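Local structure of HAD-superfamily hydrolase, subfamily IA, variant 1 (Ehrlichia chaffeensis, 3KZX) at residues A[40-52]-A[61-74]. The protein probably hydrolyses 2-phosphoglycolate to glycolate and phosphate, as a phosphatase of the haloacid dehalogenase-like superfamily. Residues are numbered along the deposited sequence; the frame is centred on the assembly and turned at random.
Sequences SINIDRTTFYQVL and DLDSIPNSTIPKYL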
ATOM      1  N   SER A  40      -9.613  -0.733   5.910  1.00 15.65           N
ATOM      2  CA  SER A  40     -11.028  -0.857   6.255  1.00 16.77           C
ATOM      3  C   SER A  40     -11.258  -1.654   7.547  1.00 18.87           C
ATOM      4  O   SER A  40     -12.391  -1.781   7.991  1.00 18.88           O
ATOM      5  CB  SER A  40     -11.785  -1.528   5.115  1.00 16.84           C
ATOM      6  OG  SER A  40     -11.606  -2.950   5.181  1.00 18.13           O
ATOM      7  N   ILE A  41     -10.214  -2.195   8.153  1.00 20.30           N
ATOM      8  CA  ILE A  41     -10.401  -2.962   9.381  1.00 22.19           C
ATOM      9  C   ILE A  41      -9.731  -2.164  10.495  1.00 23.30           C
ATOM     10  O   ILE A  41      -8.543  -1.860  10.415  1.00 22.56           O
ATOM     11  CB  ILE A  41      -9.877  -4.430   9.220  1.00 22.87           C
ATOM     12  CG1 ILE A  41     -10.810  -5.181   8.245  1.00 23.57           C
ATOM     13  CG2 ILE A  41      -9.756  -5.129  10.583  1.00 23.31           C
ATOM     14  CD1 ILE A  41     -10.850  -6.739   8.360  1.00 26.58           C
ATOM     15  N   ASN A  42     -10.522  -1.820  11.515  1.00 24.09           N
ATOM     16  CA  ASN A  42     -10.094  -0.969  12.614  1.00 24.85           C
ATOM     17  C   ASN A  42     -10.001   0.479  12.120  1.00 25.11           C
ATOM     18  O   ASN A  42      -9.033   1.196  12.432  1.00 26.73           O
ATOM     19  CB  ASN A  42      -8.755  -1.473  13.236  1.00 25.12           C
ATOM     20  CG  ASN A  42      -8.857  -2.916  13.775  1.00 26.69           C
ATOM     21  OD1 ASN A  42      -9.959  -3.374  14.125  1.00 27.45           O
ATOM     22  ND2 ASN A  42      -7.725  -3.633  13.831  1.00 25.53           N
ATOM     23  N   ILE A  43     -10.988   0.890  11.322  1.00 24.96           N
ATOM     24  CA  ILE A  43     -11.114   2.287  10.892  1.00 24.39           C
ATOM     25  C   ILE A  43     -11.105   3.195  12.127  1.00 23.27           C
ATOM     26  O   ILE A  43     -11.786   2.904  13.113  1.00 22.76           O
ATOM     27  CB  ILE A  43     -12.407   2.522  10.102  1.00 24.39           C
ATOM     28  CG1 ILE A  43     -12.327   1.856   8.731  1.00 25.30           C
ATOM     29  CG2 ILE A  43     -12.691   4.015   9.931  1.00 25.63           C
ATOM     30  CD1 ILE A  43     -13.648   1.913   7.929  1.00 24.60           C
ATOM     31  N   ASP A  44     -10.304   4.266  12.097  1.00 21.67           N
ATOM     32  CA  ASP A  44     -10.331   5.264  13.173  0.50 21.34           C
ATOM     33  C   ASP A  44     -11.483   6.208  12.866  1.00 20.67           C
ATOM     34  O   ASP A  44     -11.478   6.891  11.840  1.00 20.11           O
ATOM     35  CB  ASP A  44      -9.008   6.033  13.274  0.50 21.41           C
ATOM     36  CG  ASP A  44      -8.933   6.930  14.506  0.50 21.58           C
ATOM     37  OD1 ASP A  44      -7.816   7.378  14.824  0.50 22.02           O
ATOM     38  OD2 ASP A  44      -9.979   7.197  15.154  0.50 22.15           O
ATOM     39  N   ARG A  45     -12.485   6.218  13.751  1.00 20.37           N
ATOM     40  CA  ARG A  45     -13.685   7.016  13.550  1.00 19.31           C
ATOM     41  C   ARG A  45     -13.355   8.491  13.432  1.00 18.83           C
ATOM     42  O   ARG A  45     -13.962   9.190  12.619  1.00 18.16           O
ATOM     43  CB  ARG A  45     -14.695   6.794  14.682  1.00 19.77           C
ATOM     44  CG  ARG A  45     -15.295   5.392  14.737  1.00 20.01           C
ATOM     45  CD  ARG A  45     -16.284   5.228  15.890  1.00 21.45           C
ATOM     46  NE  ARG A  45     -16.879   3.893  15.905  1.00 19.64           N
ATOM     47  CZ  ARG A  45     -16.235   2.793  16.267  1.00 21.10           C
ATOM     48  NH1 ARG A  45     -14.954   2.832  16.649  1.00 21.52           N
ATOM     49  NH2 ARG A  45     -16.861   1.628  16.238  1.00 19.98           N
ATOM     50  N   THR A  46     -12.389   8.951  14.231  1.00 17.87           N
ATOM     51  CA  THR A  46     -11.996  10.369  14.222  1.00 17.89           C
ATOM     52  C   THR A  46     -11.616  10.779  12.821  1.00 16.83           C
ATOM     53  O   THR A  46     -12.077  11.811  12.330  1.00 16.02           O
ATOM     54  CB  THR A  46     -10.848  10.662  15.187  1.00 17.71           C
ATOM     55  OG1 THR A  46     -11.228  10.217  16.486  1.00 19.64           O
ATOM     56  CG2 THR A  46     -10.570  12.173  15.257  1.00 19.13           C
ATOM     57  N   THR A  47     -10.821   9.932  12.164  1.00 16.47           N
ATOM     58  CA  THR A  47     -10.426  10.186  10.789  1.00 15.54           C
ATOM     59  C   THR A  47     -11.607  10.216   9.850  1.00 14.29           C
ATOM     60  O   THR A  47     -11.700  11.111   9.020  1.00 13.41           O
ATOM     61  CB  THR A  47      -9.422   9.154  10.274  1.00 16.05           C
ATOM     62  OG1 THR A  47      -8.300   9.126  11.156  1.00 18.22           O
ATOM     63  CG2 THR A  47      -8.946   9.562   8.874  1.00 15.07           C
ATOM     64  N   PHE A  48     -12.531   9.263   9.983  1.00 13.68           N
ATOM     65  CA  PHE A  48     -13.677   9.269   9.074  1.00 13.29           C
ATOM     66  C   PHE A  48     -14.691  10.382   9.386  1.00 12.76           C
ATOM     67  O   PHE A  48     -15.335  10.877   8.477  1.00 10.32           O
ATOM     68  CB  PHE A  48     -14.323   7.891   8.919  1.00 13.84           C
ATOM     69  CG  PHE A  48     -14.508   7.490   7.487  1.00 15.06           C
ATOM     70  CD1 PHE A  48     -15.552   7.994   6.746  1.00 19.33           C
ATOM     71  CD2 PHE A  48     -13.628   6.618   6.878  1.00 20.35           C
ATOM     72  CE1 PHE A  48     -15.708   7.650   5.426  1.00 20.37           C
ATOM     73  CE2 PHE A  48     -13.775   6.274   5.559  1.00 20.44           C
ATOM     74  CZ  PHE A  48     -14.810   6.801   4.830  1.00 20.06           C
ATOM     75  N   TYR A  49     -14.800  10.782  10.653  1.00 12.89           N
ATOM     76  CA  TYR A  49     -15.591  11.962  11.008  1.00 14.42           C
ATOM     77  C   TYR A  49     -15.090  13.190  10.247  1.00 15.40           C
ATOM     78  O   TYR A  49     -15.893  13.929   9.684  1.00 16.61           O
ATOM     79  CB  TYR A  49     -15.566  12.237  12.518  1.00 15.09           C
ATOM     80  CG  TYR A  49     -16.465  11.331  13.347  1.00 14.70           C
ATOM     81  CD1 TYR A  49     -17.779  11.103  12.991  1.00 16.75           C
ATOM     82  CD2 TYR A  49     -15.991  10.729  14.506  1.00 16.55           C
ATOM     83  CE1 TYR A  49     -18.601  10.288  13.767  1.00 17.26           C
ATOM     84  CE2 TYR A  49     -16.798   9.908  15.287  1.00 15.39           C
ATOM     85  CZ  TYR A  49     -18.106   9.683  14.910  1.00 17.85           C
ATOM     86  OH  TYR A  49     -18.922   8.875  15.695  1.00 15.38           O
ATOM     87  N   GLN A  50     -13.774  13.389  10.214  1.00 15.23           N
ATOM     88  CA  GLN A  50     -13.175  14.522   9.470  1.00 15.78           C
ATOM     89  C   GLN A  50     -13.523  14.444   7.988  1.00 14.72           C
ATOM     90  O   GLN A  50     -13.863  15.442   7.381  1.00 13.66           O
ATOM     91  CB  GLN A  50     -11.650  14.542   9.617  1.00 16.53           C
ATOM     92  CG  GLN A  50     -11.154  14.977  11.001  1.00 19.69           C
ATOM     93  CD  GLN A  50      -9.706  14.551  11.290  1.00 23.86           C
ATOM     94  OE1 GLN A  50      -9.099  13.764  10.545  1.00 27.73           O
ATOM     95  NE2 GLN A  50      -9.150  15.075  12.386  1.00 24.60           N
ATOM     96  N   VAL A  51     -13.464  13.244   7.409  1.00 12.92           N
ATOM     97  CA  VAL A  51     -13.832  13.076   6.011  1.00 12.08           C
ATOM     98  C   VAL A  51     -15.294  13.437   5.759  1.00 12.59           C
ATOM     99  O   VAL A  51     -15.606  14.186   4.832  1.00 12.67           O
ATOM    100  CB  VAL A  51     -13.532  11.625   5.531  1.00 11.68           C
ATOM    101  CG1 VAL A  51     -14.074  11.385   4.141  1.00  9.81           C
ATOM    102  CG2 VAL A  51     -12.010  11.342   5.585  1.00 10.69           C
ATOM    103  N   LEU A  52     -16.181  12.938   6.618  1.00 12.78           N
ATOM    104  CA  LEU A  52     -17.611  13.177   6.476  1.00 13.90           C
ATOM    105  C   LEU A  52     -17.901  14.645   6.686  1.00 14.59           C
ATOM    106  O   LEU A  52     -18.679  15.233   5.932  1.00 14.22           O
ATOM    107  CB  LEU A  52     -18.433  12.327   7.459  1.00 13.17           C
ATOM    108  CG  LEU A  52     -18.438  10.825   7.150  1.00 13.80           C
ATOM    109  CD1 LEU A  52     -18.939  10.027   8.336  1.00 12.06           C
ATOM    110  CD2 LEU A  52     -19.257  10.527   5.876  1.00 12.53           C
ATOM    111  N   ASP A  61     -23.440   9.605  13.603  1.00 18.25           N
ATOM    112  CA  ASP A  61     -22.921   8.986  14.809  1.00 18.12           C
ATOM    113  C   ASP A  61     -22.490   7.576  14.445  1.00 17.33           C
ATOM    114  O   ASP A  61     -23.323   6.732  14.119  1.00 17.99           O
ATOM    115  CB  ASP A  61     -23.994   8.970  15.902  1.00 18.75           C
ATOM    116  CG  ASP A  61     -23.480   8.460  17.246  1.00 19.92           C
ATOM    117  OD1 ASP A  61     -24.259   8.499  18.224  1.00 24.08           O
ATOM    118  OD2 ASP A  61     -22.329   8.034  17.349  1.00 19.99           O
ATOM    119  N   LEU A  62     -21.188   7.350  14.493  1.00 15.91           N
ATOM    120  CA  LEU A  62     -20.583   6.051  14.239  1.00 15.12           C
ATOM    121  C   LEU A  62     -20.155   5.410  15.551  1.00 14.40           C
ATOM    122  O   LEU A  62     -19.620   4.305  15.546  1.00 14.70           O
ATOM    123  CB  LEU A  62     -19.323   6.219  13.361  1.00 15.18           C
ATOM    124  CG  LEU A  62     -19.526   6.861  11.994  1.00 14.53           C
ATOM    125  CD1 LEU A  62     -18.193   7.034  11.297  1.00 16.15           C
ATOM    126  CD2 LEU A  62     -20.516   6.039  11.151  1.00 14.30           C
ATOM    127  N   ASP A  63     -20.334   6.113  16.666  1.00 13.72           N
ATOM    128  CA  ASP A  63     -19.737   5.671  17.931  1.00 13.12           C
ATOM    129  C   ASP A  63     -20.350   4.364  18.432  1.00 11.82           C
ATOM    130  O   ASP A  63     -19.670   3.590  19.083  1.00 11.68           O
ATOM    131  CB  ASP A  63     -19.875   6.724  19.028  1.00 13.55           C
ATOM    132  CG  ASP A  63     -18.926   7.902  18.853  1.00 13.66           C
ATOM    133  OD1 ASP A  63     -17.969   7.816  18.083  1.00 15.75           O
ATOM    134  OD2 ASP A  63     -19.154   8.918  19.523  1.00 19.14           O
ATOM    135  N   SER A  64     -21.622   4.110  18.134  1.00 10.82           N
ATOM    136  CA  SER A  64     -22.292   2.885  18.569  0.50 10.32           C
ATOM    137  C   SER A  64     -22.219   1.768  17.513  1.00  9.90           C
ATOM    138  O   SER A  64     -22.672   0.666  17.734  1.00  9.15           O
ATOM    139  CB  SER A  64     -23.745   3.187  18.954  0.50 10.69           C
ATOM    140  OG  SER A  64     -24.478   3.799  17.892  0.50 10.71           O
ATOM    141  N   ILE A  65     -21.621   2.045  16.368  1.00  9.44           N
ATOM    142  CA  ILE A  65     -21.561   1.035  15.339  1.00  9.46           C
ATOM    143  C   ILE A  65     -20.316   0.168  15.531  1.00  9.06           C
ATOM    144  O   ILE A  65     -19.189   0.681  15.570  1.00  8.64           O
ATOM    145  CB  ILE A  65     -21.612   1.647  13.947  1.00  9.58           C
ATOM    146  CG1 ILE A  65     -22.926   2.445  13.796  1.00 10.96           C
ATOM    147  CG2 ILE A  65     -21.593   0.566  12.889  1.00 10.07           C
ATOM    148  CD1 ILE A  65     -23.080   3.059  12.462  1.00 12.48           C
ATOM    149  N   PRO A  66     -20.515  -1.144  15.652  1.00  9.21           N
ATOM    150  CA  PRO A  66     -19.349  -2.006  15.753  1.00 10.41           C
ATOM    151  C   PRO A  66     -18.349  -1.757  14.637  1.00 11.52           C
ATOM    152  O   PRO A  66     -18.721  -1.557  13.469  1.00 10.10           O
ATOM    153  CB  PRO A  66     -19.943  -3.416  15.662  1.00 10.42           C
ATOM    154  CG  PRO A  66     -21.335  -3.271  16.149  1.00 10.26           C
ATOM    155  CD  PRO A  66     -21.767  -1.916  15.644  1.00  8.55           C
ATOM    156  N   ASN A  67     -17.069  -1.762  15.000  1.00 12.96           N
ATOM    157  CA  ASN A  67     -15.992  -1.525  14.029  1.00 14.84           C
ATOM    158  C   ASN A  67     -16.109  -2.317  12.740  1.00 14.15           C
ATOM    159  O   ASN A  67     -15.870  -1.801  11.672  1.00 14.85           O
ATOM    160  CB  ASN A  67     -14.639  -1.831  14.684  1.00 16.13           C
ATOM    161  CG  ASN A  67     -14.037  -0.621  15.329  1.00 20.95           C
ATOM    162  OD1 ASN A  67     -14.265  -0.358  16.524  1.00 27.50           O
ATOM    163  ND2 ASN A  67     -13.238   0.135  14.549  1.00 26.31           N
ATOM    164  N   SER A  68     -16.517  -3.572  12.847  1.00 14.09           N
ATOM    165  CA  SER A  68     -16.598  -4.485  11.708  0.50 14.23           C
ATOM    166  C   SER A  68     -17.733  -4.129  10.757  1.00 13.61           C
ATOM    167  O   SER A  68     -17.752  -4.563   9.610  1.00 13.11           O
ATOM    168  CB  SER A  68     -16.816  -5.909  12.220  0.50 14.78           C
ATOM    169  OG  SER A  68     -17.052  -6.809  11.159  0.50 16.91           O
ATOM    170  N   THR A  69     -18.705  -3.381  11.269  1.00 12.48           N
ATOM    171  CA  THR A  69     -19.873  -2.964  10.486  1.00 12.29           C
ATOM    172  C   THR A  69     -19.692  -1.604   9.850  1.00 11.93           C
ATOM    173  O   THR A  69     -20.399  -1.284   8.904  1.00 12.05           O
ATOM    174  CB  THR A  69     -21.125  -2.970  11.388  1.00 11.74           C
ATOM    175  OG1 THR A  69     -21.318  -4.303  11.846  1.00 10.65           O
ATOM    176  CG2 THR A  69     -22.376  -2.488  10.650  1.00 11.00           C
ATOM    177  N   ILE A  70     -18.743  -0.818  10.367  1.00 12.60           N
ATOM    178  CA  ILE A  70     -18.497   0.548   9.899  1.00 12.94           C
ATOM    179  C   ILE A  70     -18.396   0.642   8.381  1.00 13.75           C
ATOM    180  O   ILE A  70     -19.059   1.488   7.787  1.00 13.33           O
ATOM    181  CB  ILE A  70     -17.258   1.198  10.582  1.00 13.67           C
ATOM    182  CG1 ILE A  70     -17.543   1.509  12.047  1.00 13.31           C
ATOM    183  CG2 ILE A  70     -16.860   2.498   9.885  1.00 13.17           C
ATOM    184  CD1 ILE A  70     -18.618   2.544  12.229  1.00 15.56           C
ATOM    185  N   PRO A  71     -17.587  -0.224   7.741  1.00 14.56           N
ATOM    186  CA  PRO A  71     -17.465  -0.087   6.283  1.00 14.92           C
ATOM    187  C   PRO A  71     -18.773  -0.261   5.510  1.00 14.19           C
ATOM    188  O   PRO A  71     -19.100   0.588   4.662  1.00 14.63           O
ATOM    189  CB  PRO A  71     -16.454  -1.175   5.908  1.00 15.67           C
ATOM    190  CG  PRO A  71     -15.708  -1.461   7.192  1.00 16.06           C
ATOM    191  CD  PRO A  71     -16.720  -1.288   8.266  1.00 15.35           C
ATOM    192  N   LYS A  72     -19.534  -1.321   5.805  1.00 12.94           N
ATOM    193  CA  LYS A  72     -20.821  -1.524   5.103  1.00 13.03           C
ATOM    194  C   LYS A  72     -21.777  -0.416   5.411  1.00 11.07           C
ATOM    195  O   LYS A  72     -22.494   0.058   4.542  1.00 10.51           O
ATOM    196  CB  LYS A  72     -21.460  -2.875   5.421  1.00 13.43           C
ATOM    197  CG  LYS A  72     -21.029  -3.956   4.408  1.00 18.06           C
ATOM    198  CD  LYS A  72     -21.469  -5.366   4.796  1.00 20.68           C
ATOM    199  CE  LYS A  72     -20.761  -6.441   3.944  1.00 22.45           C
ATOM    200  NZ  LYS A  72     -21.598  -6.947   2.833  1.00 25.24           N
ATOM    201  N   TYR A  73     -21.779   0.034   6.650  1.00 10.76           N
ATOM    202  CA  TYR A  73     -22.624   1.168   7.007  1.00 10.48           C
ATOM    203  C   TYR A  73     -22.273   2.417   6.192  1.00 11.00           C
ATOM    204  O   TYR A  73     -23.173   3.074   5.655  1.00 11.07           O
ATOM    205  CB  TYR A  73     -22.510   1.469   8.494  1.00 10.00           C
ATOM    206  CG  TYR A  73     -23.479   2.485   8.988  1.00  9.09           C
ATOM    207  CD1 TYR A  73     -24.748   2.114   9.418  1.00  6.61           C
ATOM    208  CD2 TYR A  73     -23.123   3.811   9.087  1.00 11.52           C
ATOM    209  CE1 TYR A  73     -25.645   3.060   9.906  1.00  6.67           C
ATOM    210  CE2 TYR A  73     -24.007   4.756   9.559  1.00 10.57           C
ATOM    211  CZ  TYR A  73     -25.250   4.387   9.971  1.00  8.28           C
ATOM    212  OH  TYR A  73     -26.114   5.341  10.434  1.00  6.96           O
ATOM    213  N   LEU A  74     -20.985   2.760   6.126  1.00 11.87           N
ATOM    214  CA  LEU A  74     -20.547   3.958   5.385  1.00 12.71           C
ATOM    215  C   LEU A  74     -20.857   3.836   3.883  1.00 13.05           C
ATOM    216  O   LEU A  74     -21.274   4.806   3.246  1.00 13.56           O
ATOM    217  CB  LEU A  74     -19.050   4.204   5.572  1.00 12.84           C
ATOM    218  CG  LEU A  74     -18.589   4.628   6.972  1.00 13.87           C
ATOM    219  CD1 LEU A  74     -17.055   4.681   7.073  1.00 15.82           C
ATOM    220  CD2 LEU A  74     -19.201   5.947   7.380  1.00 12.40           C
TER
HETATM  221  O   HOH W   1     -13.912  -2.959   9.762  1.00 34.30           O
HETATM  222  O   HOH W   2     -13.859  -0.454  10.976  1.00 21.87           O
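In the helical cap of this HAD-superfamily hydrolase, inserted between strand 27-30 and strand 121-126 of the parallel sheet, Arg45 at the start of helix 45-52 crosses to the loop that leads into helix 70-74. Its chain runs extended from CG to NE, which carries the guanidinium across to three acceptors lying near its plane. Arg45 NE donates to Leu62 O at 2.8 Å, from above the carbonyl plane, while Ile65 N, closing the type I turn 62-65, reaches that oxygen from the opposite face. Arg45 NH2 meets Ile65 O at 2.6 Å, almost in line with the carbonyl bond. Asn67 OD1 takes a longer bond of 3.3 Å from Arg45 NH1, its amide turned 88° from the guanidinium. Backbone oxygens at both ends of the turn are thus tied to one side chain, whose rotation they should fix.

One helical turn later, the hydroxyl of Tyr49 both donates and accepts: OH gives to Asp63 OD1 at 2.8 Å, striking the carboxylate from above its plane, and receives Leu62 N at 3.0 Å. Asp61 OD2 meanwhile accepts from Asp63 N, forming an Asx turn.

On the apolar side, Leu74 CD1 sits 3.5 Å from the Phe48 ring centroid and 8° off the normal, a CH-pi contact over the face. Ile43 CD1 packs 3.8 Å from Ile70 CG2, and Tyr89 of helix 82-95 touches both Phe48 and Ile43. One water bridges Asn67 O to Ser40 O and a second bridges it to Ile43 N. With axes 13.1 Å apart and only 9° from parallel, the helices meet through side chains, Phe48 and Leu52 against Leu74, while the loop 61-69 takes the polar bonds, consistent with the alpha-helical cap of subfamily I HAD phosphatases.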